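Local coordinates for protein ethylbenzene dehydrogenase alpha-subunit (Aromatoleum aromaticum, PDB 2IVF) that belongs to the molybdopterin oxidoreductase family, binding molybdenum through a pair of pterin dinucleotide cofactors and carrying an iron-sulfur cluster, at residues Y239-L244 with Y259-S264. Sequence-based numbering, arbitrary orientation.
Sequences YSADNL and YTYPSS. With MGD (2-amino-5,6-dimercapto-7-methyl-3,7,8a,9-tetrahydro-8-oxa-1,3,9,10-tetraaza-anthracen-4-one guanosine dinucleotide), chain M.
With CG swung away from its backbone N (chi1 -159°), the Y261 side chain reaches across to A241, while S264 CB sits 3.5 Å above one face of the Y261 ring, near its margin. The A241 methyl group meets both: its CB lies 3.7 Å from Y261 OH and 3.8 Å from S264 CB, and it approaches the ring obliquely, 4.2 Å from Y261 CE2. N668 fixes the polar ends, its OD1 hydrogen-bonded to Y261 OH and S264 OG. On the A241 side, S240 OG donates to D242 OD1 over 2.6 Å, nearly along the C-O axis, across the start of the 3-10 segment 241-244. In the chain, 239-244 comes before strand 249-253 of the parallel sheet in this member of the molybdopterin oxidoreductase family; 259-264 follows it, beginning in the last residues of helix 257-260, whose end meets the cofactor, and leaving helical geometry at Y261. There the pterin of MGD is read by main-chain carbonyls: N19 donates to Y259 O at 2.8 Å and N22 to T260 O at 3.0 Å, both bonds distinctly bent. T260 OG1, placed between its own N and carbonyl carbon, donates to phosphate oxygen O1A of MGD.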
ATOM      1  N   TYR A 239       2.012  20.058  -8.238  1.00 21.79           N
ATOM      2  CA  TYR A 239       2.422  20.732  -7.053  1.00 20.48           C
ATOM      3  C   TYR A 239       3.127  19.738  -6.170  1.00 21.17           C
ATOM      4  O   TYR A 239       3.047  18.519  -6.388  1.00 21.24           O
ATOM      5  CB  TYR A 239       1.214  21.358  -6.350  1.00 20.97           C
ATOM      6  CG  TYR A 239       0.072  20.415  -5.973  1.00 19.11           C
ATOM      7  CD1 TYR A 239      -1.018  20.259  -6.775  1.00 22.55           C
ATOM      8  CD2 TYR A 239       0.057  19.766  -4.757  1.00 24.55           C
ATOM      9  CE1 TYR A 239      -2.074  19.477  -6.409  1.00 22.16           C
ATOM     10  CE2 TYR A 239      -0.985  18.974  -4.371  1.00 22.88           C
ATOM     11  CZ  TYR A 239      -2.058  18.814  -5.191  1.00 20.89           C
ATOM     12  OH  TYR A 239      -3.133  17.999  -4.802  1.00 22.12           O
ATOM     13  N   SER A 240       3.851  20.272  -5.186  1.00 20.88           N
ATOM     14  CA  SER A 240       4.464  19.455  -4.173  1.00 20.60           C
ATOM     15  C   SER A 240       3.464  19.353  -3.010  1.00 21.07           C
ATOM     16  O   SER A 240       2.665  20.257  -2.807  1.00 21.71           O
ATOM     17  CB  SER A 240       5.783  20.042  -3.693  1.00 21.73           C
ATOM     18  OG  SER A 240       5.678  21.393  -3.194  1.00 20.17           O
ATOM     19  N   ALA A 241       3.559  18.280  -2.236  1.00 21.16           N
ATOM     20  CA  ALA A 241       2.492  17.954  -1.264  1.00 20.91           C
ATOM     21  C   ALA A 241       2.287  19.050  -0.231  1.00 21.18           C
ATOM     22  O   ALA A 241       1.156  19.195   0.286  1.00 21.27           O
ATOM     23  CB  ALA A 241       2.746  16.620  -0.600  1.00 20.58           C
ATOM     24  N   ASP A 242       3.361  19.787   0.083  1.00 21.47           N
ATOM     25  CA  ASP A 242       3.294  20.861   1.090  1.00 22.05           C
ATOM     26  C   ASP A 242       2.505  22.071   0.566  1.00 22.82           C
ATOM     27  O   ASP A 242       2.106  22.911   1.358  1.00 21.23           O
ATOM     28  CB  ASP A 242       4.673  21.265   1.637  1.00 22.32           C
ATOM     29  CG  ASP A 242       5.662  21.726   0.548  1.00 24.43           C
ATOM     30  OD1 ASP A 242       5.307  21.610  -0.648  1.00 22.14           O
ATOM     31  OD2 ASP A 242       6.814  22.124   0.884  1.00 24.19           O
ATOM     32  N   ASN A 243       2.207  22.090  -0.748  1.00 21.17           N
ATOM     33  CA  ASN A 243       1.319  23.106  -1.353  1.00 21.35           C
ATOM     34  C   ASN A 243      -0.073  23.070  -0.705  1.00 21.72           C
ATOM     35  O   ASN A 243      -0.728  24.115  -0.566  1.00 22.34           O
ATOM     36  CB  ASN A 243       1.166  22.876  -2.844  1.00 21.17           C
ATOM     37  CG  ASN A 243       0.410  24.000  -3.560  1.00 20.76           C
ATOM     38  OD1 ASN A 243       0.738  25.172  -3.407  1.00 21.65           O
ATOM     39  ND2 ASN A 243      -0.587  23.634  -4.359  1.00 22.92           N
ATOM     40  N   LEU A 244      -0.486  21.907  -0.217  1.00 22.10           N
ATOM     41  CA  LEU A 244      -1.775  21.802   0.496  1.00 22.30           C
ATOM     42  C   LEU A 244      -1.819  22.668   1.736  1.00 23.15           C
ATOM     43  O   LEU A 244      -2.883  23.099   2.159  1.00 22.86           O
ATOM     44  CB  LEU A 244      -2.062  20.357   0.922  1.00 22.14           C
ATOM     45  CG  LEU A 244      -2.309  19.257  -0.101  1.00 24.05           C
ATOM     46  CD1 LEU A 244      -2.802  17.993   0.641  1.00 22.39           C
ATOM     47  CD2 LEU A 244      -3.270  19.721  -1.205  1.00 22.74           C
ATOM     48  N   TYR A 259      -4.400   4.949   0.465  1.00 23.30           N
ATOM     49  CA  TYR A 259      -3.728   3.861  -0.219  1.00 23.34           C
ATOM     50  C   TYR A 259      -2.519   4.321  -1.014  1.00 23.34           C
ATOM     51  O   TYR A 259      -1.448   3.697  -0.979  1.00 23.86           O
ATOM     52  CB  TYR A 259      -4.664   3.187  -1.225  1.00 22.56           C
ATOM     53  CG  TYR A 259      -5.642   2.206  -0.625  1.00 21.49           C
ATOM     54  CD1 TYR A 259      -6.114   2.339   0.687  1.00 24.75           C
ATOM     55  CD2 TYR A 259      -6.122   1.170  -1.379  1.00 22.41           C
ATOM     56  CE1 TYR A 259      -7.007   1.409   1.208  1.00 25.06           C
ATOM     57  CE2 TYR A 259      -7.003   0.225  -0.876  1.00 24.32           C
ATOM     58  CZ  TYR A 259      -7.451   0.348   0.410  1.00 23.94           C
ATOM     59  OH  TYR A 259      -8.344  -0.591   0.872  1.00 24.13           O
ATOM     60  N   THR A 260      -2.694   5.411  -1.740  1.00 23.47           N
ATOM     61  CA  THR A 260      -1.812   5.704  -2.875  1.00 23.34           C
ATOM     62  C   THR A 260      -0.719   6.770  -2.654  1.00 23.07           C
ATOM     63  O   THR A 260       0.183   6.905  -3.491  1.00 22.00           O
ATOM     64  CB  THR A 260      -2.661   6.064  -4.118  1.00 24.42           C
ATOM     65  OG1 THR A 260      -3.271   7.340  -3.919  1.00 24.36           O
ATOM     66  CG2 THR A 260      -3.693   4.978  -4.363  1.00 24.89           C
ATOM     67  N   TYR A 261      -0.730   7.447  -1.511  1.00 22.91           N
ATOM     68  CA  TYR A 261       0.305   8.452  -1.192  1.00 23.16           C
ATOM     69  C   TYR A 261       0.572   8.497   0.271  1.00 23.49           C
ATOM     70  O   TYR A 261       0.559   9.557   0.885  1.00 24.87           O
ATOM     71  CB  TYR A 261      -0.155   9.829  -1.710  1.00 23.77           C
ATOM     72  CG  TYR A 261       0.918  10.883  -1.939  1.00 21.54           C
ATOM     73  CD1 TYR A 261       2.265  10.596  -1.931  1.00 22.10           C
ATOM     74  CD2 TYR A 261       0.540  12.176  -2.237  1.00 21.62           C
ATOM     75  CE1 TYR A 261       3.209  11.577  -2.194  1.00 24.03           C
ATOM     76  CE2 TYR A 261       1.456  13.139  -2.501  1.00 21.46           C
ATOM     77  CZ  TYR A 261       2.792  12.839  -2.517  1.00 22.54           C
ATOM     78  OH  TYR A 261       3.677  13.835  -2.809  1.00 24.41           O
ATOM     79  N   PRO A 262       0.867   7.323   0.869  1.00 23.39           N
ATOM     80  CA  PRO A 262       1.079   7.290   2.318  1.00 23.30           C
ATOM     81  C   PRO A 262       2.284   8.065   2.781  1.00 24.04           C
ATOM     82  O   PRO A 262       2.282   8.531   3.894  1.00 22.80           O
ATOM     83  CB  PRO A 262       1.227   5.806   2.635  1.00 22.95           C
ATOM     84  CG  PRO A 262       1.653   5.152   1.330  1.00 25.06           C
ATOM     85  CD  PRO A 262       1.012   5.994   0.250  1.00 24.32           C
ATOM     86  N   SER A 263       3.292   8.256   1.913  1.00 23.75           N
ATOM     87  CA  SER A 263       4.487   8.989   2.328  1.00 24.21           C
ATOM     88  C   SER A 263       4.170  10.441   2.606  1.00 24.41           C
ATOM     89  O   SER A 263       4.887  11.047   3.398  1.00 25.68           O
ATOM     90  CB  SER A 263       5.635   8.910   1.309  1.00 23.57           C
ATOM     91  OG  SER A 263       5.280   9.438   0.063  1.00 23.84           O
ATOM     92  N   SER A 264       3.122  10.987   1.975  1.00 23.62           N
ATOM     93  CA  SER A 264       2.835  12.415   2.126  1.00 23.44           C
ATOM     94  C   SER A 264       1.405  12.748   2.460  1.00 22.50           C
ATOM     95  O   SER A 264       1.033  13.910   2.537  1.00 23.67           O
ATOM     96  CB  SER A 264       3.361  13.185   0.950  1.00 24.08           C
ATOM     97  OG  SER A 264       4.793  13.140   0.975  1.00 24.43           O
TER
HETATM   98  PB  MGD M1986      -6.930   5.453  -7.664  1.00 13.50           P
HETATM   99  O1B MGD M1986      -6.253   4.508  -6.734  1.00 13.53           O
HETATM  100  O2B MGD M1986      -7.438   4.852  -8.924  1.00 16.27           O
HETATM  101  O3B MGD M1986      -6.096   6.725  -8.081  1.00 15.54           O
HETATM  102  O3A MGD M1986      -3.692   6.431  -7.288  1.00 13.42           O
HETATM  103  PA  MGD M1986      -4.875   7.501  -7.339  1.00 14.85           P
HETATM  104  O1A MGD M1986      -5.162   7.841  -5.941  1.00 13.45           O
HETATM  105  O2A MGD M1986      -4.537   8.576  -8.253  1.00 13.70           O
HETATM  106  O5' MGD M1986      -8.171   6.153  -6.918  1.00 15.42           O
HETATM  107  C5' MGD M1986      -9.150   5.329  -6.268  1.00 10.50           C
HETATM  108  C4' MGD M1986     -10.379   6.161  -5.913  1.00 12.02           C
HETATM  109  O4' MGD M1986     -11.063   6.547  -7.097  1.00 14.93           O
HETATM  110  C3' MGD M1986     -11.306   5.153  -5.275  1.00 12.42           C
HETATM  111  O3' MGD M1986     -11.080   5.209  -3.872  1.00 13.73           O
HETATM  112  C2' MGD M1986     -12.695   5.676  -5.664  1.00 15.07           C
HETATM  113  O2' MGD M1986     -13.390   6.131  -4.488  1.00 17.21           O
HETATM  114  C1' MGD M1986     -12.388   6.836  -6.626  1.00 14.09           C
HETATM  115  N9  MGD M1986     -13.340   6.789  -7.762  1.00 13.82           N
HETATM  116  C8  MGD M1986     -13.597   5.767  -8.593  1.00 15.66           C
HETATM  117  N7  MGD M1986     -14.488   6.128  -9.524  1.00 15.10           N
HETATM  118  C5  MGD M1986     -14.785   7.428  -9.274  1.00 16.12           C
HETATM  119  C6  MGD M1986     -15.633   8.381  -9.822  1.00 15.83           C
HETATM  120  O6  MGD M1986     -16.395   8.188 -10.777  1.00 15.84           O
HETATM  121  N1  MGD M1986     -15.631   9.654  -9.244  1.00 16.39           N
HETATM  122  C2  MGD M1986     -14.859  10.028  -8.134  1.00 15.83           C
HETATM  123  N2  MGD M1986     -14.942  11.306  -7.627  1.00 13.58           N
HETATM  124  N3  MGD M1986     -14.031   9.100  -7.636  1.00 13.40           N
HETATM  125  C4  MGD M1986     -14.011   7.838  -8.166  1.00 14.16           C
HETATM  126  C10 MGD M1986      -3.180   5.870  -8.441  1.00 14.53           C
HETATM  127  C11 MGD M1986      -1.674   5.940  -8.376  1.00 13.30           C
HETATM  128  O11 MGD M1986      -1.273   5.285  -7.244  1.00 13.50           O
HETATM  129  C12 MGD M1986      -0.951   5.420  -9.627  1.00 15.42           C
HETATM  130  S12 MGD M1986      -1.626   5.618 -11.239  1.00 15.44           S
HETATM  131  C13 MGD M1986       0.259   4.786  -9.493  1.00 14.58           C
HETATM  132  S13 MGD M1986       1.083   4.226 -10.907  1.00 14.84           S
HETATM  133  C14 MGD M1986       0.852   4.558  -8.145  1.00 16.59           C
HETATM  134  N15 MGD M1986       0.546   3.145  -7.781  1.00 14.50           N
HETATM  135  C16 MGD M1986       0.407   2.749  -6.437  1.00 14.22           C
HETATM  136  C17 MGD M1986       0.271   1.439  -6.054  1.00 13.16           C
HETATM  137  O17 MGD M1986       0.240   0.511  -6.897  1.00 15.69           O
HETATM  138  N18 MGD M1986       0.134   1.165  -4.678  1.00 14.02           N
HETATM  139  C19 MGD M1986       0.154   2.135  -3.724  1.00 12.14           C
HETATM  140  N19 MGD M1986       0.010   1.761  -2.437  1.00 14.20           N
HETATM  141  N20 MGD M1986       0.252   3.405  -4.141  1.00 13.91           N
HETATM  142  C21 MGD M1986       0.408   3.716  -5.438  1.00 12.01           C
HETATM  143  N22 MGD M1986       0.521   5.045  -5.837  1.00 14.92           N
HETATM  144  C23 MGD M1986       0.135   5.502  -7.140  1.00 14.40           C